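Local coordinates for protein Udp-n-acetylglucosamine pyrophosphorylase (Trypanosoma brucei, PDB 4BQH) that probably catalyses the transfer of uridylate from UTP to N-acetyl-alpha-D-glucosamine 1-phosphate, yielding UDP-N-acetyl-alpha-D-glucosamine and diphosphate, at residues 282-293 against 426-437; 455-463 against 503-512. All blocks are in the same frame, centred on the assembly; numbering follows the deposited sequence.

Contact 1 lies about 10 Å from the centre of the chain and contact 2 about 21 Å, measured to their centres; both are partly buried. Contact 1 joins the loop after strand 275-280 to the segment leaving strand 423-427, both strands of the large mixed sheet. Contact 2 sets helix 448-471 against the end of strand 501-504, in the small parallel sheet near the C-terminus. The inner contact buries 653 Å² and relies on hydrogen bonds, with two carboxylates (Asp290, Glu433) that both pair with Lys307; the outer one buries 434 Å² and relies on aromatic faces. Helix 448-471 connects them: Asp432 OD1 forms a 2.7 Å salt bridge with Arg461 NH2, and Leu285 packs against the Leu455 backbone.

Contact 1 (282-293 against 426-437); sequences DNLLANVADPVF and MQVDRDDEFGPV
Asn283 and Pro436 face each other as a non-hydrogen-bonded pair in a single antiparallel bridge, defined by Val437 N to Asp282 O (2.7 Å) and Leu284 N to Gly435 O (2.9 Å). It ties the turn after strand 275-280 to the chain leaving strand 423-427, both in the central mixed sheet of this GT-A-clan enzyme. The Asn283 side chain, with CG anti to the backbone N (chi1 -175°), runs alongside residues 433-435. Its OD1 takes a nearly straight bond from Gly435 N (2.9 Å) above one amide face and another from Leu285 N, an Asx turn, on the opposite face. ND2 bonds Glu433 O (3.0 Å) in the amide plane, so three bonds fix this group's rotation. Glu433 bends at chi2 (-96°), bringing its carboxylate to Asn287: ND2 meets OE2 on the syn side at 3.1 Å, while Asn287 OD1 bonds Arg158 of helix 147-166. A water joins Asn287 N to Glu433 OE1 and O. Met426 CE touches Phe293 CD1 at 3.4 Å, an apolar contact; SD stands obliquely 5.4 Å from the ring centroid, a Met-aromatic contact. Asp290, N-cap of helix 291-300, brings OD2 to 4.3 Å from Glu433 OE2. Lys307 salt-bridges both carboxylates, probably offsetting their repulsion and favouring ionised forms.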
loop_
_atom_site.group_PDB
_atom_site.type_symbol
_atom_site.label_atom_id
_atom_site.label_comp_id
_atom_site.label_asym_id
_atom_site.label_seq_id
_atom_site.Cartn_x
_atom_site.Cartn_y
_atom_site.Cartn_z
ATOM N N ASP A 282 -0.580 4.564 -5.372
ATOM C CA ASP A 282 0.257 4.907 -6.555
ATOM C C ASP A 282 0.652 3.744 -7.472
ATOM O O ASP A 282 1.184 3.965 -8.565
ATOM C CB ASP A 282 1.505 5.727 -6.145
ATOM C CG ASP A 282 2.611 4.897 -5.484
ATOM O OD1 ASP A 282 2.563 3.638 -5.427
ATOM O OD2 ASP A 282 3.589 5.530 -4.991
ATOM N N ASN A 283 0.391 2.515 -7.040
ATOM C CA ASN A 283 0.875 1.363 -7.779
ATOM C C ASN A 283 -0.161 0.914 -8.785
ATOM O O ASN A 283 -1.137 0.246 -8.426
ATOM C CB ASN A 283 1.205 0.223 -6.823
ATOM C CG ASN A 283 1.820 -0.957 -7.533
ATOM O OD1 ASN A 283 2.061 -0.910 -8.742
ATOM N ND2 ASN A 283 2.060 -2.027 -6.802
ATOM N N LEU A 284 0.039 1.283 -10.050
ATOM C CA LEU A 284 -0.939 0.934 -11.072
ATOM C C LEU A 284 -1.075 -0.574 -11.241
ATOM O O LEU A 284 -2.142 -1.061 -11.654
ATOM C CB LEU A 284 -0.539 1.539 -12.424
ATOM C CG LEU A 284 -1.555 1.375 -13.569
ATOM C CD1 LEU A 284 -2.868 2.109 -13.291
ATOM C CD2 LEU A 284 -0.949 1.878 -14.887
ATOM N N LEU A 285 0.005 -1.309 -10.961
ATOM C CA LEU A 285 0.014 -2.751 -11.171
ATOM C C LEU A 285 -0.344 -3.573 -9.914
ATOM O O LEU A 285 -0.123 -4.784 -9.890
ATOM C CB LEU A 285 1.370 -3.199 -11.695
ATOM C CG LEU A 285 1.697 -3.037 -13.190
ATOM C CD1 LEU A 285 1.203 -1.751 -13.843
ATOM C CD2 LEU A 285 3.209 -3.177 -13.298
ATOM N N ALA A 286 -0.927 -2.924 -8.918
ATOM C CA ALA A 286 -1.125 -3.554 -7.610
ATOM C C ALA A 286 -1.996 -4.802 -7.741
ATOM O O ALA A 286 -3.060 -4.769 -8.380
ATOM C CB ALA A 286 -1.759 -2.576 -6.643
ATOM N N ASN A 287 -1.498 -5.912 -7.192
ATOM C CA ASN A 287 -2.231 -7.150 -7.242
ATOM C C ASN A 287 -3.118 -7.169 -5.993
ATOM O O ASN A 287 -2.755 -7.698 -4.934
ATOM C CB ASN A 287 -1.270 -8.327 -7.315
ATOM C CG ASN A 287 -1.966 -9.628 -7.626
ATOM O OD1 ASN A 287 -3.192 -9.699 -7.620
ATOM N ND2 ASN A 287 -1.193 -10.657 -7.901
ATOM N N VAL A 288 -4.289 -6.556 -6.143
ATOM C CA VAL A 288 -5.198 -6.260 -5.027
ATOM C C VAL A 288 -5.977 -7.514 -4.611
ATOM O O VAL A 288 -6.580 -8.184 -5.454
ATOM C CB VAL A 288 -6.177 -5.134 -5.423
ATOM C CG1 VAL A 288 -7.175 -4.861 -4.311
ATOM C CG2 VAL A 288 -5.401 -3.878 -5.774
ATOM N N ALA A 289 -5.978 -7.804 -3.304
ATOM C CA ALA A 289 -6.548 -9.054 -2.767
ATOM C C ALA A 289 -5.962 -10.282 -3.476
ATOM O O ALA A 289 -6.678 -11.141 -3.979
ATOM C CB ALA A 289 -8.080 -9.031 -2.814
ATOM N N ASP A 290 -4.635 -10.339 -3.544
ATOM C CA ASP A 290 -3.932 -11.395 -4.269
ATOM C C ASP A 290 -4.119 -12.722 -3.530
ATOM O O ASP A 290 -3.592 -12.870 -2.433
ATOM C CB ASP A 290 -2.434 -11.030 -4.296
ATOM C CG ASP A 290 -1.566 -12.076 -4.938
ATOM O OD1 ASP A 290 -2.039 -13.148 -5.343
ATOM O OD2 ASP A 290 -0.344 -11.801 -5.058
ATOM N N PRO A 291 -4.863 -13.684 -4.126
ATOM C CA PRO A 291 -5.128 -14.944 -3.432
ATOM C C PRO A 291 -3.876 -15.816 -3.238
ATOM O O PRO A 291 -3.841 -16.616 -2.304
ATOM C CB PRO A 291 -6.149 -15.641 -4.350
ATOM C CG PRO A 291 -5.776 -15.141 -5.735
ATOM C CD PRO A 291 -5.457 -13.678 -5.484
ATOM N N VAL A 292 -2.851 -15.662 -4.072
ATOM C CA VAL A 292 -1.590 -16.427 -3.845
ATOM C C VAL A 292 -0.849 -15.880 -2.611
ATOM O O VAL A 292 -0.344 -16.646 -1.787
ATOM C CB VAL A 292 -0.684 -16.415 -5.087
ATOM C CG1 VAL A 292 0.661 -17.104 -4.836
ATOM C CG2 VAL A 292 -1.421 -17.061 -6.262
ATOM N N PHE A 293 -0.793 -14.558 -2.499
ATOM C CA PHE A 293 -0.176 -13.855 -1.356
ATOM C C PHE A 293 -0.903 -14.284 -0.071
ATOM O O PHE A 293 -0.280 -14.668 0.912
ATOM C CB PHE A 293 -0.412 -12.359 -1.626
ATOM C CG PHE A 293 0.442 -11.391 -0.836
ATOM C CD1 PHE A 293 1.640 -11.750 -0.234
ATOM C CD2 PHE A 293 0.052 -10.062 -0.796
ATOM C CE1 PHE A 293 2.423 -10.784 0.427
ATOM C CE2 PHE A 293 0.826 -9.091 -0.140
ATOM C CZ PHE A 293 2.009 -9.468 0.469
ATOM N N MET A 426 7.907 -13.080 -0.231
ATOM C CA MET A 426 7.451 -13.608 -1.521
ATOM C C MET A 426 8.089 -12.731 -2.612
ATOM O O MET A 426 7.761 -11.563 -2.734
ATOM C CB MET A 426 5.916 -13.610 -1.611
ATOM C CG MET A 426 5.381 -14.285 -2.877
ATOM S SD MET A 426 3.586 -14.534 -2.746
ATOM C CE MET A 426 3.002 -12.939 -3.071
ATOM N N GLN A 427 9.044 -13.300 -3.338
ATOM C CA GLN A 427 9.763 -12.565 -4.383
ATOM C C GLN A 427 8.927 -12.677 -5.663
ATOM O O GLN A 427 8.688 -13.774 -6.135
ATOM C CB GLN A 427 11.168 -13.142 -4.582
ATOM C CG GLN A 427 12.010 -12.420 -5.649
ATOM C CD GLN A 427 13.005 -11.419 -5.067
ATOM O OE1 GLN A 427 12.643 -10.545 -4.271
ATOM N NE2 GLN A 427 14.271 -11.542 -5.476
ATOM N N VAL A 428 8.498 -11.536 -6.196
ATOM C CA VAL A 428 7.563 -11.487 -7.323
ATOM C C VAL A 428 8.195 -10.775 -8.528
ATOM O O VAL A 428 9.239 -10.142 -8.415
ATOM C CB VAL A 428 6.205 -10.816 -6.954
ATOM C CG1 VAL A 428 5.492 -11.590 -5.855
ATOM C CG2 VAL A 428 6.383 -9.341 -6.552
ATOM N N ASP A 429 7.510 -10.894 -9.661
ATOM C CA ASP A 429 7.903 -10.340 -10.933
ATOM C C ASP A 429 7.556 -8.843 -10.975
ATOM O O ASP A 429 6.384 -8.487 -11.045
ATOM C CB ASP A 429 7.108 -11.131 -11.996
ATOM C CG ASP A 429 7.682 -11.022 -13.383
ATOM O OD1 ASP A 429 8.082 -9.899 -13.777
ATOM O OD2 ASP A 429 7.684 -12.086 -14.088
ATOM N N ARG A 430 8.566 -7.973 -10.976
ATOM C CA ARG A 430 8.350 -6.528 -10.843
ATOM C C ARG A 430 7.401 -6.013 -11.917
ATOM O O ARG A 430 6.502 -5.229 -11.654
ATOM C CB ARG A 430 9.682 -5.758 -10.914
ATOM C CG ARG A 430 9.514 -4.246 -10.737
ATOM C CD ARG A 430 10.811 -3.501 -11.040
ATOM N NE ARG A 430 11.896 -3.906 -10.146
ATOM C CZ ARG A 430 12.584 -3.075 -9.352
ATOM N NH1 ARG A 430 12.296 -1.777 -9.300
ATOM N NH2 ARG A 430 13.565 -3.558 -8.595
ATOM N N ASP A 431 7.614 -6.486 -13.134
ATOM C CA ASP A 431 6.854 -5.963 -14.247
ATOM C C ASP A 431 5.391 -6.410 -14.240
ATOM O O ASP A 431 4.598 -5.874 -15.010
ATOM C CB ASP A 431 7.564 -6.281 -15.559
ATOM C CG ASP A 431 8.824 -5.436 -15.759
ATOM O OD1 ASP A 431 9.279 -4.735 -14.834
ATOM O OD2 ASP A 431 9.362 -5.460 -16.867
ATOM N N ASP A 432 5.037 -7.350 -13.360
ATOM C CA ASP A 432 3.653 -7.777 -13.189
ATOM C C ASP A 432 2.997 -7.119 -11.963
ATOM O O ASP A 432 1.769 -7.157 -11.816
ATOM C CB ASP A 432 3.572 -9.312 -13.028
ATOM C CG ASP A 432 3.898 -10.070 -14.312
ATOM O OD1 ASP A 432 3.756 -9.494 -15.424
ATOM O OD2 ASP A 432 4.267 -11.264 -14.202
ATOM N N GLU A 433 3.808 -6.519 -11.090
ATOM C CA GLU A 433 3.379 -6.254 -9.729
ATOM C C GLU A 433 3.663 -4.839 -9.226
ATOM O O GLU A 433 3.096 -4.435 -8.235
ATOM C CB GLU A 433 4.053 -7.262 -8.783
ATOM C CG GLU A 433 3.637 -8.718 -8.974
ATOM C CD GLU A 433 2.524 -9.153 -8.028
ATOM O OE1 GLU A 433 2.329 -8.505 -6.999
ATOM O OE2 GLU A 433 1.861 -10.169 -8.311
ATOM N N PHE A 434 4.528 -4.086 -9.904
ATOM C CA PHE A 434 5.001 -2.831 -9.332
ATOM C C PHE A 434 5.253 -1.785 -10.419
ATOM O O PHE A 434 6.262 -1.861 -11.111
ATOM C CB PHE A 434 6.292 -3.120 -8.531
ATOM C CG PHE A 434 6.898 -1.909 -7.845
ATOM C CD1 PHE A 434 6.234 -1.266 -6.806
ATOM C CD2 PHE A 434 8.148 -1.433 -8.244
ATOM C CE1 PHE A 434 6.796 -0.143 -6.199
ATOM C CE2 PHE A 434 8.741 -0.339 -7.619
ATOM C CZ PHE A 434 8.069 0.302 -6.584
ATOM N N GLY A 435 4.340 -0.808 -10.509
ATOM C CA GLY A 435 4.374 0.304 -11.493
ATOM C C GLY A 435 3.904 1.562 -10.776
ATOM O O GLY A 435 2.750 1.998 -10.936
ATOM N N PRO A 436 4.779 2.136 -9.944
ATOM C CA PRO A 436 4.414 3.292 -9.135
ATOM C C PRO A 436 4.307 4.549 -9.992
ATOM O O PRO A 436 5.178 4.828 -10.818
ATOM C CB PRO A 436 5.567 3.393 -8.118
ATOM C CG PRO A 436 6.714 2.769 -8.800
ATOM C CD PRO A 436 6.176 1.718 -9.735
ATOM N N VAL A 437 3.214 5.271 -9.818
ATOM C CA VAL A 437 2.975 6.510 -10.543
ATOM C C VAL A 437 3.305 7.662 -9.597
ATOM O O VAL A 437 2.517 7.997 -8.714
ATOM C CB VAL A 437 1.522 6.603 -11.031
ATOM C CG1 VAL A 437 1.349 7.868 -11.852
ATOM C CG2 VAL A 437 1.153 5.355 -11.860
HETATM O O HOH W 1 1.371 -6.020 -6.661
HETATM O O HOH W 2 1.469 -12.978 -6.486
#

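Contact 2 (455-463 against 503-512); sequences LLSQHTRWL and EISPLVSVGG
Trp462 lays one face of its indole on the Gly511-Gly512 backbone, with Gly512 CA 3.7 Å from the centroid of the five-membered ring and Gly511 CA 4.2 Å from that of the six-membered ring, both CH-pi contacts. Helix 448-471 here packs on the end of strand 501-504, which pairs in parallel with strand 533-536, and on the loop that follows. Gln458 O and His459 CD2 lie over the opposite face, holding the indole between its own helix and the loop 509-512. The His459 ring is likewise enclosed: Ile504 CB sits 4.1 Å from its centroid, 23° off the normal, Leu455 O is over the other face, and Glu503 CA lies in plane at the edge. Both aromatic side chains have CG anti to the carbonyl carbon (chi1 -65° for His459, -66° for Trp462); one helical turn apart, both touch the end of Ile504, whose CD1 is 3.8 Å from His459 CB and 4.0 Å from Trp462 CE3. Leu456 CD2 reaches Glu503 CB, while the Glu503 carboxylate bonds Gln142 and Gln143. Ser509 OG also bonds Glu513 O and, in an ST motif that probably helps set the glycine backbone on the indole, accepts from Gly512 N at 2.9 Å.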
loop_
_atom_site.group_PDB
_atom_site.type_symbol
_atom_site.label_atom_id
_atom_site.label_comp_id
_atom_site.label_asym_id
_atom_site.label_seq_id
_atom_site.Cartn_x
_atom_site.Cartn_y
_atom_site.Cartn_z
ATOM N N LEU A 455 1.578 -2.123 -17.725
ATOM C CA LEU A 455 0.194 -2.649 -17.680
ATOM C C LEU A 455 -0.159 -3.271 -19.021
ATOM O O LEU A 455 -0.574 -4.442 -19.097
ATOM C CB LEU A 455 -0.816 -1.553 -17.309
ATOM C CG LEU A 455 -2.266 -2.022 -17.044
ATOM C CD1 LEU A 455 -2.372 -2.761 -15.702
ATOM C CD2 LEU A 455 -3.252 -0.872 -17.070
ATOM N N LEU A 456 0.056 -2.515 -20.092
ATOM C CA LEU A 456 -0.212 -3.064 -21.431
ATOM C C LEU A 456 0.628 -4.292 -21.748
ATOM O O LEU A 456 0.140 -5.280 -22.297
ATOM C CB LEU A 456 -0.045 -1.986 -22.504
ATOM C CG LEU A 456 -0.924 -0.748 -22.389
ATOM C CD1 LEU A 456 -0.797 0.080 -23.662
ATOM C CD2 LEU A 456 -2.375 -1.092 -22.120
ATOM N N SER A 457 1.901 -4.275 -21.361
ATOM C CA SER A 457 2.745 -5.428 -21.609
ATOM C C SER A 457 2.261 -6.684 -20.911
ATOM O O SER A 457 2.366 -7.795 -21.453
ATOM C CB SER A 457 4.193 -5.140 -21.204
ATOM O OG SER A 457 4.772 -4.329 -22.204
ATOM N N GLN A 458 1.721 -6.505 -19.715
ATOM C CA GLN A 458 1.184 -7.613 -18.950
ATOM C C GLN A 458 -0.097 -8.152 -19.598
ATOM O O GLN A 458 -0.251 -9.361 -19.761
ATOM C CB GLN A 458 0.864 -7.151 -17.528
ATOM C CG GLN A 458 0.400 -8.316 -16.684
ATOM C CD GLN A 458 0.051 -7.916 -15.271
ATOM O OE1 GLN A 458 -0.457 -6.816 -15.015
ATOM N NE2 GLN A 458 0.294 -8.819 -14.353
ATOM N N HIS A 459 -1.000 -7.248 -19.965
ATOM C CA HIS A 459 -2.269 -7.675 -20.594
ATOM C C HIS A 459 -2.035 -8.353 -21.919
ATOM O O HIS A 459 -2.752 -9.289 -22.293
ATOM C CB HIS A 459 -3.217 -6.496 -20.728
ATOM C CG HIS A 459 -3.655 -5.945 -19.401
ATOM N ND1 HIS A 459 -4.326 -4.794 -19.282
ATOM C CD2 HIS A 459 -3.412 -6.400 -18.100
ATOM C CE1 HIS A 459 -4.567 -4.561 -17.984
ATOM N NE2 HIS A 459 -3.983 -5.534 -17.265
ATOM N N THR A 460 -1.019 -7.883 -22.635
ATOM C CA THR A 460 -0.621 -8.469 -23.907
ATOM C C THR A 460 -0.169 -9.895 -23.716
ATOM O O THR A 460 -0.518 -10.760 -24.504
ATOM C CB THR A 460 0.480 -7.644 -24.605
ATOM O OG1 THR A 460 0.007 -6.309 -24.811
ATOM C CG2 THR A 460 0.844 -8.246 -25.957
ATOM N N ARG A 461 0.612 -10.151 -22.665
ATOM C CA ARG A 461 0.997 -11.508 -22.364
ATOM C C ARG A 461 -0.228 -12.370 -22.062
ATOM O O ARG A 461 -0.291 -13.515 -22.498
ATOM C CB ARG A 461 1.990 -11.573 -21.186
ATOM C CG ARG A 461 3.405 -11.140 -21.561
ATOM C CD ARG A 461 4.403 -11.269 -20.402
ATOM N NE ARG A 461 4.085 -10.441 -19.223
ATOM C CZ ARG A 461 4.524 -9.198 -19.023
ATOM N NH1 ARG A 461 5.294 -8.609 -19.928
ATOM N NH2 ARG A 461 4.204 -8.543 -17.915
ATOM N N TRP A 462 -1.199 -11.831 -21.320
ATOM C CA TRP A 462 -2.355 -12.643 -20.957
ATOM C C TRP A 462 -3.138 -13.032 -22.178
ATOM O O TRP A 462 -3.595 -14.180 -22.305
ATOM C CB TRP A 462 -3.310 -11.908 -20.046
ATOM C CG TRP A 462 -2.800 -11.575 -18.693
ATOM C CD1 TRP A 462 -1.669 -12.073 -18.047
ATOM C CD2 TRP A 462 -3.451 -10.712 -17.728
ATOM N NE1 TRP A 462 -1.553 -11.519 -16.790
ATOM C CE2 TRP A 462 -2.605 -10.713 -16.534
ATOM C CE3 TRP A 462 -4.619 -9.949 -17.734
ATOM C CZ2 TRP A 462 -2.931 -9.978 -15.413
ATOM C CZ3 TRP A 462 -4.930 -9.195 -16.603
ATOM C CH2 TRP A 462 -4.089 -9.204 -15.469
ATOM N N LEU A 463 -3.310 -12.070 -23.082
ATOM C CA LEU A 463 -4.112 -12.317 -24.284
ATOM C C LEU A 463 -3.436 -13.320 -25.223
ATOM O O LEU A 463 -4.107 -14.221 -25.750
ATOM C CB LEU A 463 -4.404 -10.992 -25.000
ATOM C CG LEU A 463 -5.273 -11.126 -26.256
ATOM C CD1 LEU A 463 -6.583 -11.838 -25.926
ATOM C CD2 LEU A 463 -5.533 -9.739 -26.843
ATOM N N GLU A 503 -5.283 -3.998 -23.692
ATOM C CA GLU A 503 -5.632 -3.308 -22.465
ATOM C C GLU A 503 -6.905 -3.985 -21.966
ATOM O O GLU A 503 -7.909 -4.033 -22.685
ATOM C CB GLU A 503 -5.906 -1.829 -22.726
ATOM C CG GLU A 503 -6.397 -1.085 -21.496
ATOM C CD GLU A 503 -6.813 0.353 -21.755
ATOM O OE1 GLU A 503 -6.419 0.925 -22.806
ATOM O OE2 GLU A 503 -7.530 0.906 -20.895
ATOM N N ILE A 504 -6.858 -4.522 -20.755
ATOM C CA ILE A 504 -7.970 -5.364 -20.260
ATOM C C ILE A 504 -8.496 -4.789 -18.953
ATOM O O ILE A 504 -7.738 -4.611 -17.989
ATOM C CB ILE A 504 -7.514 -6.823 -20.057
ATOM C CG1 ILE A 504 -6.974 -7.409 -21.374
ATOM C CG2 ILE A 504 -8.659 -7.694 -19.483
ATOM C CD1 ILE A 504 -6.221 -8.713 -21.238
ATOM N N SER A 505 -9.807 -4.524 -18.911
ATOM C CA SER A 505 -10.489 -4.053 -17.725
ATOM C C SER A 505 -10.326 -5.047 -16.587
ATOM O O SER A 505 -10.375 -6.234 -16.827
ATOM C CB SER A 505 -11.992 -3.907 -18.006
ATOM O OG SER A 505 -12.647 -3.512 -16.820
ATOM N N PRO A 506 -10.133 -4.549 -15.349
ATOM C CA PRO A 506 -10.097 -5.509 -14.227
ATOM C C PRO A 506 -11.415 -6.233 -14.030
ATOM O O PRO A 506 -11.419 -7.316 -13.460
ATOM C CB PRO A 506 -9.772 -4.645 -13.002
ATOM C CG PRO A 506 -9.310 -3.336 -13.520
ATOM C CD PRO A 506 -9.836 -3.169 -14.928
ATOM N N LEU A 507 -12.525 -5.649 -14.486
ATOM C CA LEU A 507 -13.828 -6.345 -14.410
ATOM C C LEU A 507 -13.885 -7.563 -15.332
ATOM O O LEU A 507 -14.695 -8.490 -15.123
ATOM C CB LEU A 507 -14.984 -5.362 -14.680
ATOM C CG LEU A 507 -15.156 -4.265 -13.626
ATOM C CD1 LEU A 507 -16.288 -3.307 -13.969
ATOM C CD2 LEU A 507 -15.336 -4.811 -12.208
ATOM N N VAL A 508 -12.997 -7.601 -16.320
ATOM C CA VAL A 508 -12.808 -8.802 -17.141
ATOM C C VAL A 508 -11.803 -9.791 -16.557
ATOM O O VAL A 508 -12.098 -10.988 -16.440
ATOM C CB VAL A 508 -12.413 -8.452 -18.597
ATOM C CG1 VAL A 508 -12.188 -9.708 -19.416
ATOM C CG2 VAL A 508 -13.524 -7.617 -19.219
ATOM N N SER A 509 -10.619 -9.296 -16.198
ATOM C CA SER A 509 -9.526 -10.179 -15.792
ATOM C C SER A 509 -8.623 -9.479 -14.810
ATOM O O SER A 509 -8.251 -8.328 -15.033
ATOM C CB SER A 509 -8.678 -10.542 -17.006
ATOM O OG SER A 509 -7.866 -11.652 -16.754
ATOM N N VAL A 510 -8.246 -10.194 -13.738
ATOM C CA VAL A 510 -7.226 -9.682 -12.811
ATOM C C VAL A 510 -5.968 -10.536 -12.828
ATOM O O VAL A 510 -4.927 -10.101 -12.318
ATOM C CB VAL A 510 -7.723 -9.597 -11.345
ATOM C CG1 VAL A 510 -8.638 -8.390 -11.141
ATOM C CG2 VAL A 510 -8.370 -10.912 -10.903
ATOM N N GLY A 511 -6.035 -11.726 -13.423
ATOM C CA GLY A 511 -4.853 -12.568 -13.510
ATOM C C GLY A 511 -4.681 -13.330 -14.797
ATOM O O GLY A 511 -3.931 -14.302 -14.836
ATOM N N GLY A 512 -5.376 -12.913 -15.858
ATOM C CA GLY A 512 -5.279 -13.640 -17.129
ATOM C C GLY A 512 -6.454 -14.560 -17.428
ATOM O O GLY A 512 -6.588 -15.050 -18.540
HETATM O O HOH W 3 -4.322 -15.696 -20.115
#